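Local coordinates for protein toxin PAU_02230 (Photorhabdus asymbiotica subsp. asymbiotica ATCC 43949, PDB 6HV6) that acts as a bacterial toxin, represented here by a fragment in which a six-stranded antiparallel sheet is packed among helices, with a further helical region to one side, at residues D131-R136 with G148-K153; M206-Q211 with R359-I364; A249-A254 with S352-S357. The protein carries 1 engineered substitution. One frame throughout, in Å; residues are numbered along the deposited sequence.

How the contacts relate
The three contacts illustrate how a chain can be closed locally in one region and over long range in another. Contact 1 pairs two helices close in sequence and lies far from the rest: its centre is 44 Å from that of contact 2 and 47 Å from that of contact 3, on the opposite side of the chain's centre, and its nearest atoms are about 32 Å and about 33 Å from theirs. Contacts 2 and 3 have centres only 10 Å apart, with contact 3 nested inside the loop that contact 2 closes. They touch directly: Leu361 CD1 packs against Phe252 CZ at 3.7 Å, and a weak, long ion pair joins Lys355 NZ to Glu363 OE1.

Contact 1: residues D131-R136 with G148-K153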
loop_
_atom_site.group_PDB
_atom_site.type_symbol
_atom_site.label_atom_id
_atom_site.label_comp_id
_atom_site.label_asym_id
_atom_site.label_seq_id
_atom_site.Cartn_x
_atom_site.Cartn_y
_atom_site.Cartn_z
ATOM N N ASP A 131 0.182 -26.374 -5.314
ATOM C CA ASP A 131 -1.210 -26.829 -5.309
ATOM C C ASP A 131 -1.408 -28.036 -4.397
ATOM O O ASP A 131 -2.453 -28.166 -3.750
ATOM C CB ASP A 131 -1.664 -27.161 -6.729
ATOM C CG ASP A 131 -2.283 -25.965 -7.420
ATOM O OD1 ASP A 131 -2.946 -25.167 -6.731
ATOM O OD2 ASP A 131 -2.095 -25.810 -8.634
ATOM N N LYS A 132 -0.434 -28.946 -4.359
ATOM C CA LYS A 132 -0.545 -30.104 -3.480
ATOM C C LYS A 132 -0.505 -29.679 -2.016
ATOM O O LYS A 132 -1.311 -30.144 -1.204
ATOM C CB LYS A 132 0.573 -31.099 -3.775
ATOM C CG LYS A 132 0.362 -32.444 -3.107
ATOM C CD LYS A 132 -1.028 -32.959 -3.412
ATOM C CE LYS A 132 -1.148 -34.448 -3.169
ATOM N NZ LYS A 132 -2.455 -34.941 -3.684
ATOM N N LYS A 133 0.439 -28.802 -1.660
ATOM C CA LYS A 133 0.479 -28.245 -0.306
ATOM C C LYS A 133 -0.847 -27.589 0.073
ATOM O O LYS A 133 -1.326 -27.737 1.201
ATOM C CB LYS A 133 1.619 -27.227 -0.187
ATOM C CG LYS A 133 3.039 -27.821 -0.254
ATOM C CD LYS A 133 4.055 -26.761 0.209
ATOM C CE LYS A 133 5.473 -27.330 0.354
ATOM N NZ LYS A 133 6.149 -27.486 -0.976
ATOM N N ILE A 134 -1.444 -26.842 -0.850
ATOM C CA ILE A 134 -2.733 -26.219 -0.567
ATOM C C ILE A 134 -3.805 -27.288 -0.370
ATOM O O ILE A 134 -4.603 -27.213 0.566
ATOM C CB ILE A 134 -3.108 -25.239 -1.697
ATOM C CG1 ILE A 134 -2.131 -24.056 -1.756
ATOM C CG2 ILE A 134 -4.513 -24.722 -1.500
ATOM C CD1 ILE A 134 -2.362 -23.190 -2.990
ATOM N N GLU A 135 -3.833 -28.310 -1.240
ATOM C CA GLU A 135 -4.791 -29.401 -1.063
ATOM C C GLU A 135 -4.651 -30.050 0.308
ATOM O O GLU A 135 -5.654 -30.367 0.954
ATOM C CB GLU A 135 -4.602 -30.471 -2.140
ATOM C CG GLU A 135 -5.124 -30.123 -3.489
ATOM C CD GLU A 135 -4.944 -31.276 -4.469
ATOM O OE1 GLU A 135 -4.632 -32.401 -4.014
ATOM O OE2 GLU A 135 -5.104 -31.048 -5.687
ATOM N N ARG A 136 -3.417 -30.296 0.751
ATOM C CA ARG A 136 -3.219 -30.897 2.068
ATOM C C ARG A 136 -3.652 -29.938 3.175
ATOM O O ARG A 136 -4.268 -30.355 4.163
ATOM C CB ARG A 136 -1.752 -31.299 2.248
ATOM C CG ARG A 136 -1.257 -32.280 1.179
ATOM C CD ARG A 136 -2.013 -33.611 1.264
ATOM N NE ARG A 136 -1.608 -34.315 2.474
ATOM C CZ ARG A 136 -2.443 -34.745 3.414
ATOM N NH1 ARG A 136 -3.746 -34.574 3.273
ATOM N NH2 ARG A 136 -1.967 -35.359 4.491
ATOM N N GLY A 148 -0.435 -25.313 10.159
ATOM C CA GLY A 148 0.488 -24.211 10.421
ATOM C C GLY A 148 1.818 -24.393 9.711
ATOM O O GLY A 148 2.323 -23.473 9.066
ATOM N N VAL A 149 2.390 -25.599 9.803
ATOM C CA VAL A 149 3.620 -25.925 9.084
ATOM C C VAL A 149 3.456 -25.648 7.592
ATOM O O VAL A 149 4.325 -25.046 6.955
ATOM C CB VAL A 149 4.009 -27.397 9.333
ATOM C CG1 VAL A 149 5.063 -27.847 8.328
ATOM C CG2 VAL A 149 4.520 -27.590 10.765
ATOM N N LEU A 150 2.336 -26.096 7.014
ATOM C CA LEU A 150 2.101 -25.908 5.588
ATOM C C LEU A 150 2.011 -24.433 5.242
ATOM O O LEU A 150 2.571 -23.991 4.235
ATOM C CB LEU A 150 0.814 -26.633 5.159
ATOM C CG LEU A 150 0.959 -28.148 5.044
ATOM C CD1 LEU A 150 -0.416 -28.851 5.042
ATOM C CD2 LEU A 150 1.769 -28.520 3.785
ATOM N N ALA A 151 1.296 -23.658 6.061
ATOM C CA ALA A 151 1.277 -22.214 5.873
ATOM C C ALA A 151 2.686 -21.640 5.933
ATOM O O ALA A 151 3.044 -20.767 5.135
ATOM C CB ALA A 151 0.395 -21.564 6.932
ATOM N N GLY A 152 3.507 -22.122 6.870
ATOM C CA GLY A 152 4.887 -21.668 6.922
ATOM C C GLY A 152 5.643 -21.981 5.644
ATOM O O GLY A 152 6.321 -21.116 5.082
ATOM N N LYS A 153 5.514 -23.217 5.153
ATOM C CA LYS A 153 6.247 -23.629 3.955
ATOM C C LYS A 153 5.758 -22.911 2.703
ATOM O O LYS A 153 6.537 -22.718 1.759
ATOM C CB LYS A 153 6.136 -25.150 3.768
ATOM C CG LYS A 153 6.933 -25.972 4.809
ATOM C CD LYS A 153 6.823 -27.498 4.538
ATOM C CE LYS A 153 7.637 -28.284 5.565
ATOM N NZ LYS A 153 9.110 -28.004 5.512
#
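Helices 131-136 and 148-153 run nearly antiparallel, at 157°, with their axes 9.9 Å apart at closest approach and Lys133 facing Leu150, the CA atoms of the two lying 6.5 Å from each other. Leu150 and Lys133 make most of the contact. Leu150 reaches across with its CG anti to the carbonyl carbon (chi1 -76°), and its two methyls part over one turn of the facing helix. One branch, CD1, goes to Arg136, lying 3.9 Å from Arg136 CB and meeting the backbone carbon there as well. The other, CD2, comes to 4.2 Å from Lys133 CB. Both Leu150 methyls lie 4.1 Å from Lys133 O, so that the fork sits over the backbone between two residues three apart. A second, looser touch is made by the lysines: Lys133 and Lys153 cross at about a right angle, with Lys133 CE 4.1 Å from Lys153 CB. Here each lysine serves as a hydrocarbon chain, and the charged ends are engaged beyond the interface. The Lys133 chain stays extended until its last torsion (chi4 78°), where it bends to give NZ to the carbonyl oxygen of Leu128; Lys153 NZ is held by Asn126 OD1 and Tyr117 O, while the twice-bent chain of Arg136 leads its guanidinium to a salt bridge with Asp141. The interface thus illustrates an apolar seam bordered by charges that are satisfied off to the side. In the fold, the pair forms a helical hairpin: helix 130-138 turns back through a short connection into the long helix 144-176. Phe125 and Tyr137 add aromatic cover to Leu150, and Ile134, directed away from this seam, rests on Asn82 and Met86 of helix 80-93, making helix 130-138 a layer between two helices.

Contact 2: residues M206-Q211 with R359-I364; sequences MGWALQ and RNLNEI
Trp208 places its indole toward Leu361 and Asn362 by holding CG anti to the backbone N (chi1 174°), while Asn362 has its CG anti to the carbonyl carbon, a choice that swings the amide round to the indole nitrogen. The result is a short bond from Trp208 NE1 to Asn362 OD1, 2.7 Å long and almost straight at the hydrogen (173°). The oxygen lies in the plane of the indole, at its edge, as the N-H direction demands. At the acceptor the geometry is less regular, since NE1 stands above the plane of the amide, 47° out of it. That oxygen also accepts from Gln214 NE2, and two donors from different parts of the chain would limit rotation of the amide. Behind the polar tie lies a small apolar one. Leu361 CD1 packs 3.7 Å from Trp208 CB, at the root of the side chain, and Leu361 CB approaches Trp208 CD1 at 3.9 Å, oblique to the ring. Leucine and asparagine, adjacent in sequence, therefore take hold of the tryptophan at its stem and at its nitrogen. Both stand in the first turn of helix 361-365, whose start is fixed by reciprocal bonds: Glu363 N donates to Asn360 OD1 at 2.7 Å, and Asn360 N donates to Glu363 OE1 at 2.8 Å, using the anti lone pair of the carboxylate. This exchange between the N-cap residue and the residue three further on is the capping box, a classic helix-start motif; the helix it starts docks on helix 199-211 through Leu361 and Asn362.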
loop_
_atom_site.group_PDB
_atom_site.type_symbol
_atom_site.label_atom_id
_atom_site.label_comp_id
_atom_site.label_asym_id
_atom_site.label_seq_id
_atom_site.Cartn_x
_atom_site.Cartn_y
_atom_site.Cartn_z
ATOM N N MET A 206 5.308 13.218 -0.383
ATOM C CA MET A 206 5.152 13.381 -1.827
ATOM C C MET A 206 4.642 14.777 -2.193
ATOM O O MET A 206 4.945 15.288 -3.281
ATOM C CB MET A 206 4.207 12.300 -2.370
ATOM C CG MET A 206 4.077 12.288 -3.900
ATOM S SD MET A 206 5.643 12.000 -4.723
ATOM C CE MET A 206 5.835 10.221 -4.464
ATOM N N GLY A 207 3.852 15.398 -1.317
ATOM C CA GLY A 207 3.456 16.775 -1.558
ATOM C C GLY A 207 4.660 17.690 -1.679
ATOM O O GLY A 207 4.725 18.533 -2.576
ATOM N N TRP A 208 5.650 17.515 -0.799
ATOM C CA TRP A 208 6.866 18.311 -0.940
ATOM C C TRP A 208 7.663 17.895 -2.172
ATOM O O TRP A 208 8.196 18.752 -2.898
ATOM C CB TRP A 208 7.740 18.197 0.306
ATOM C CG TRP A 208 9.040 18.895 0.083
ATOM C CD1 TRP A 208 10.284 18.338 0.104
ATOM C CD2 TRP A 208 9.220 20.277 -0.260
ATOM N NE1 TRP A 208 11.231 19.293 -0.183
ATOM C CE2 TRP A 208 10.604 20.491 -0.410
ATOM C CE3 TRP A 208 8.345 21.355 -0.448
ATOM C CZ2 TRP A 208 11.134 21.736 -0.738
ATOM C CZ3 TRP A 208 8.882 22.604 -0.772
ATOM C CH2 TRP A 208 10.258 22.777 -0.914
ATOM N N ALA A 209 7.773 16.585 -2.411
ATOM C CA ALA A 209 8.443 16.096 -3.612
ATOM C C ALA A 209 7.849 16.722 -4.864
ATOM O O ALA A 209 8.577 17.156 -5.764
ATOM C CB ALA A 209 8.329 14.569 -3.694
ATOM N N LEU A 210 6.519 16.776 -4.940
ATOM C CA LEU A 210 5.881 17.321 -6.133
ATOM C C LEU A 210 6.180 18.804 -6.285
ATOM O O LEU A 210 6.401 19.282 -7.403
ATOM C CB LEU A 210 4.371 17.075 -6.089
ATOM C CG LEU A 210 3.913 15.690 -6.543
ATOM C CD1 LEU A 210 2.438 15.500 -6.189
ATOM C CD2 LEU A 210 4.119 15.549 -8.047
ATOM N N GLN A 211 6.200 19.546 -5.176
ATOM C CA GLN A 211 6.445 20.981 -5.257
ATOM C C GLN A 211 7.906 21.323 -5.521
ATOM O O GLN A 211 8.209 22.468 -5.876
ATOM C CB GLN A 211 5.965 21.663 -3.975
ATOM C CG GLN A 211 4.456 21.473 -3.724
ATOM C CD GLN A 211 3.915 22.393 -2.633
ATOM O OE1 GLN A 211 4.597 23.319 -2.184
ATOM N NE2 GLN A 211 2.682 22.142 -2.208
ATOM N N ARG A 359 16.129 14.975 10.513
ATOM C CA ARG A 359 16.207 15.083 9.062
ATOM C C ARG A 359 15.046 15.927 8.553
ATOM O O ARG A 359 13.900 15.714 8.957
ATOM C CB ARG A 359 16.185 13.697 8.395
ATOM C CG ARG A 359 17.398 12.817 8.725
ATOM C CD ARG A 359 17.802 11.898 7.557
ATOM N NE ARG A 359 16.780 10.906 7.220
ATOM C CZ ARG A 359 16.889 10.017 6.231
ATOM N NH1 ARG A 359 17.978 9.994 5.472
ATOM N NH2 ARG A 359 15.902 9.152 5.993
ATOM N N ASN A 360 15.342 16.884 7.677
ATOM C CA ASN A 360 14.290 17.598 6.967
ATOM C C ASN A 360 13.751 16.730 5.827
ATOM O O ASN A 360 14.284 15.658 5.517
ATOM C CB ASN A 360 14.804 18.939 6.439
ATOM C CG ASN A 360 16.014 18.788 5.528
ATOM O OD1 ASN A 360 15.993 18.014 4.571
ATOM N ND2 ASN A 360 17.081 19.527 5.829
ATOM N N LEU A 361 12.672 17.193 5.196
ATOM C CA LEU A 361 12.049 16.361 4.173
ATOM C C LEU A 361 12.991 16.129 3.000
ATOM O O LEU A 361 12.945 15.062 2.374
ATOM C CB LEU A 361 10.733 16.975 3.688
ATOM C CG LEU A 361 9.555 17.109 4.658
ATOM C CD1 LEU A 361 8.243 17.302 3.881
ATOM C CD2 LEU A 361 9.448 15.911 5.597
ATOM N N ASN A 362 13.870 17.094 2.701
ATOM C CA ASN A 362 14.817 16.905 1.605
ATOM C C ASN A 362 15.805 15.789 1.922
ATOM O O ASN A 362 16.088 14.933 1.073
ATOM C CB ASN A 362 15.561 18.208 1.315
ATOM C CG ASN A 362 14.818 19.106 0.348
ATOM O OD1 ASN A 362 13.905 18.675 -0.354
ATOM N ND2 ASN A 362 15.230 20.362 0.290
ATOM N N GLU A 363 16.341 15.783 3.143
ATOM C CA GLU A 363 17.293 14.749 3.527
ATOM C C GLU A 363 16.638 13.377 3.570
ATOM O O GLU A 363 17.305 12.366 3.327
ATOM C CB GLU A 363 17.913 15.093 4.882
ATOM C CG GLU A 363 18.715 16.386 4.868
ATOM C CD GLU A 363 19.031 16.901 6.256
ATOM O OE1 GLU A 363 18.107 16.976 7.091
ATOM O OE2 GLU A 363 20.209 17.227 6.513
ATOM N N ILE A 364 15.339 13.323 3.877
ATOM C CA ILE A 364 14.617 12.055 3.830
ATOM C C ILE A 364 14.529 11.546 2.398
ATOM O O ILE A 364 14.704 10.347 2.135
ATOM C CB ILE A 364 13.225 12.207 4.462
ATOM C CG1 ILE A 364 13.345 12.541 5.953
ATOM C CG2 ILE A 364 12.396 10.933 4.256
ATOM C CD1 ILE A 364 12.017 12.924 6.604
#

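Contact 3: residues A249-A254 with S352-S357; sequences ASKFNA and SDIKIS
Next to Lys251 and Phe252, the two residues that meet Ile354, the carbonyl oxygen of Ser250 is gripped twice by one asparagine: Asn253 N donates to Ser250 O at 3.1 Å, and Asn253 ND2 adds a weak bond to Ser250 O at 3.2 Å. Together with the bond from Phe252 N to Ala249 O, this closes a tight 3-10 turn that sets the lysine and the phenylalanine side by side. Ile354 is directed into them from segment 352-357. Its CG1 branch, anti to the carbonyl carbon (chi1 -65°), carries CD1 over one face of the Phe252 ring, displaced toward the rim. The methyl is 3.9 Å from the ring centroid and 25° off the normal, a CH-pi contact, and the nearest ring atom, Phe252 CE1, is 3.6 Å from Ile354 CD1. The second branch meets the rim, with Ile354 CG2 3.7 Å from Phe252 CZ. Lys251 shares the same isoleucine: its extended chain slides past in the opposite direction, Lys251 CB lying 3.9 Å from Ile354 CD1 and Lys251 CD 4.1 Å from Ile354 CG2. Leu361 CD1 lies on the opposite side of the phenylalanine ring, near its rim; Leu243 of helix 235-244 and Val204 of helix 199-211 also touch the side chain, and Tyr348 meets the ring at about 40°. Two connecting segments, a 3-10 turn after helix 235-244 and a loop after strand 342-346, are in this way joined. Backbone bonds of Phe252 with Asp347 and of Ala254 with Pro345 tie the turn down nearby. Between 249-254 and 352-357 themselves the touching groups are hydrocarbon, which implies that their mutual hold probably rests on dispersion and burial, while polar bonds within the turn help set its shape.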
loop_
_atom_site.group_PDB
_atom_site.type_symbol
_atom_site.label_atom_id
_atom_site.label_comp_id
_atom_site.label_asym_id
_atom_site.label_seq_id
_atom_site.Cartn_x
_atom_site.Cartn_y
_atom_site.Cartn_z
ATOM N N ALA A 249 3.155 15.072 11.209
ATOM C CA ALA A 249 2.509 15.352 9.934
ATOM C C ALA A 249 1.649 16.601 10.010
ATOM O O ALA A 249 1.539 17.340 9.022
ATOM C CB ALA A 249 1.668 14.147 9.493
ATOM N N SER A 250 1.043 16.864 11.170
ATOM C CA SER A 250 0.155 18.007 11.302
ATOM C C SER A 250 0.894 19.334 11.176
ATOM O O SER A 250 0.248 20.370 10.965
ATOM C CB SER A 250 -0.575 17.952 12.643
ATOM O OG SER A 250 0.306 18.262 13.709
ATOM N N LYS A 251 2.223 19.326 11.306
ATOM C CA LYS A 251 2.990 20.555 11.160
ATOM C C LYS A 251 2.902 21.117 9.750
ATOM O O LYS A 251 3.195 22.299 9.551
ATOM C CB LYS A 251 4.449 20.311 11.542
ATOM C CG LYS A 251 4.618 19.823 12.972
ATOM C CD LYS A 251 6.069 19.559 13.320
ATOM C CE LYS A 251 6.214 19.233 14.803
ATOM N NZ LYS A 251 7.635 19.233 15.249
ATOM N N PHE A 252 2.489 20.307 8.774
ATOM C CA PHE A 252 2.362 20.769 7.401
ATOM C C PHE A 252 0.947 21.216 7.060
ATOM O O PHE A 252 0.671 21.524 5.899
ATOM C CB PHE A 252 2.864 19.689 6.441
ATOM C CG PHE A 252 4.333 19.374 6.627
ATOM C CD1 PHE A 252 5.306 20.174 6.046
ATOM C CD2 PHE A 252 4.738 18.316 7.427
ATOM C CE1 PHE A 252 6.659 19.906 6.236
ATOM C CE2 PHE A 252 6.082 18.041 7.617
ATOM C CZ PHE A 252 7.045 18.839 7.021
ATOM N N ASN A 253 0.071 21.318 8.057
ATOM C CA ASN A 253 -1.277 21.830 7.850
ATOM C C ASN A 253 -1.253 23.337 7.640
ATOM O O ASN A 253 -0.669 24.073 8.438
ATOM C CB ASN A 253 -2.157 21.501 9.055
ATOM C CG ASN A 253 -2.809 20.146 8.946
ATOM O OD1 ASN A 253 -3.461 19.839 7.949
ATOM N ND2 ASN A 253 -2.637 19.322 9.972
ATOM N N ALA A 254 -1.898 23.799 6.574
ATOM C CA ALA A 254 -2.062 25.235 6.371
ATOM C C ALA A 254 -3.063 25.792 7.373
ATOM O O ALA A 254 -2.887 26.896 7.893
ATOM C CB ALA A 254 -2.506 25.535 4.951
ATOM N N SER A 352 12.063 23.940 5.700
ATOM C CA SER A 352 13.474 23.979 6.073
ATOM C C SER A 352 13.660 23.739 7.562
ATOM O O SER A 352 14.701 23.222 7.982
ATOM C CB SER A 352 14.091 25.319 5.677
ATOM O OG SER A 352 13.578 26.371 6.473
ATOM N N ASP A 353 12.663 24.095 8.367
ATOM C CA ASP A 353 12.793 24.053 9.814
ATOM C C ASP A 353 12.287 22.752 10.424
ATOM O O ASP A 353 12.764 22.348 11.490
ATOM C CB ASP A 353 12.039 25.234 10.435
ATOM C CG ASP A 353 12.362 26.557 9.762
ATOM O OD1 ASP A 353 13.555 26.824 9.499
ATOM O OD2 ASP A 353 11.414 27.331 9.492
ATOM N N ILE A 354 11.336 22.084 9.785
ATOM C CA ILE A 354 10.692 20.923 10.393
ATOM C C ILE A 354 11.608 19.715 10.258
ATOM O O ILE A 354 11.994 19.332 9.148
ATOM C CB ILE A 354 9.326 20.662 9.755
ATOM C CG1 ILE A 354 8.398 21.837 10.064
ATOM C CG2 ILE A 354 8.750 19.328 10.244
ATOM C CD1 ILE A 354 7.160 21.887 9.183
ATOM N N LYS A 355 11.959 19.113 11.389
ATOM C CA LYS A 355 12.932 18.032 11.432
ATOM C C LYS A 355 12.260 16.764 11.930
ATOM O O LYS A 355 11.600 16.775 12.973
ATOM C CB LYS A 355 14.116 18.401 12.331
ATOM C CG LYS A 355 14.775 19.724 11.959
ATOM C CD LYS A 355 15.539 19.630 10.643
ATOM C CE LYS A 355 16.876 18.921 10.832
ATOM N NZ LYS A 355 17.774 19.015 9.640
ATOM N N ILE A 356 12.429 15.680 11.183
ATOM C CA ILE A 356 11.907 14.367 11.535
ATOM C C ILE A 356 13.112 13.505 11.894
ATOM O O ILE A 356 13.906 13.134 11.021
ATOM C CB ILE A 356 11.072 13.762 10.393
ATOM C CG1 ILE A 356 9.657 14.344 10.398
ATOM C CG2 ILE A 356 10.977 12.261 10.505
ATOM C CD1 ILE A 356 9.553 15.707 9.795
ATOM N N SER A 357 13.268 13.221 13.191
ATOM C CA SER A 357 14.452 12.534 13.720
ATOM C C SER A 357 15.733 13.198 13.233
ATOM O O SER A 357 16.696 12.532 12.850
ATOM C CB SER A 357 14.453 11.049 13.356
ATOM O OG SER A 357 13.215 10.434 13.661
#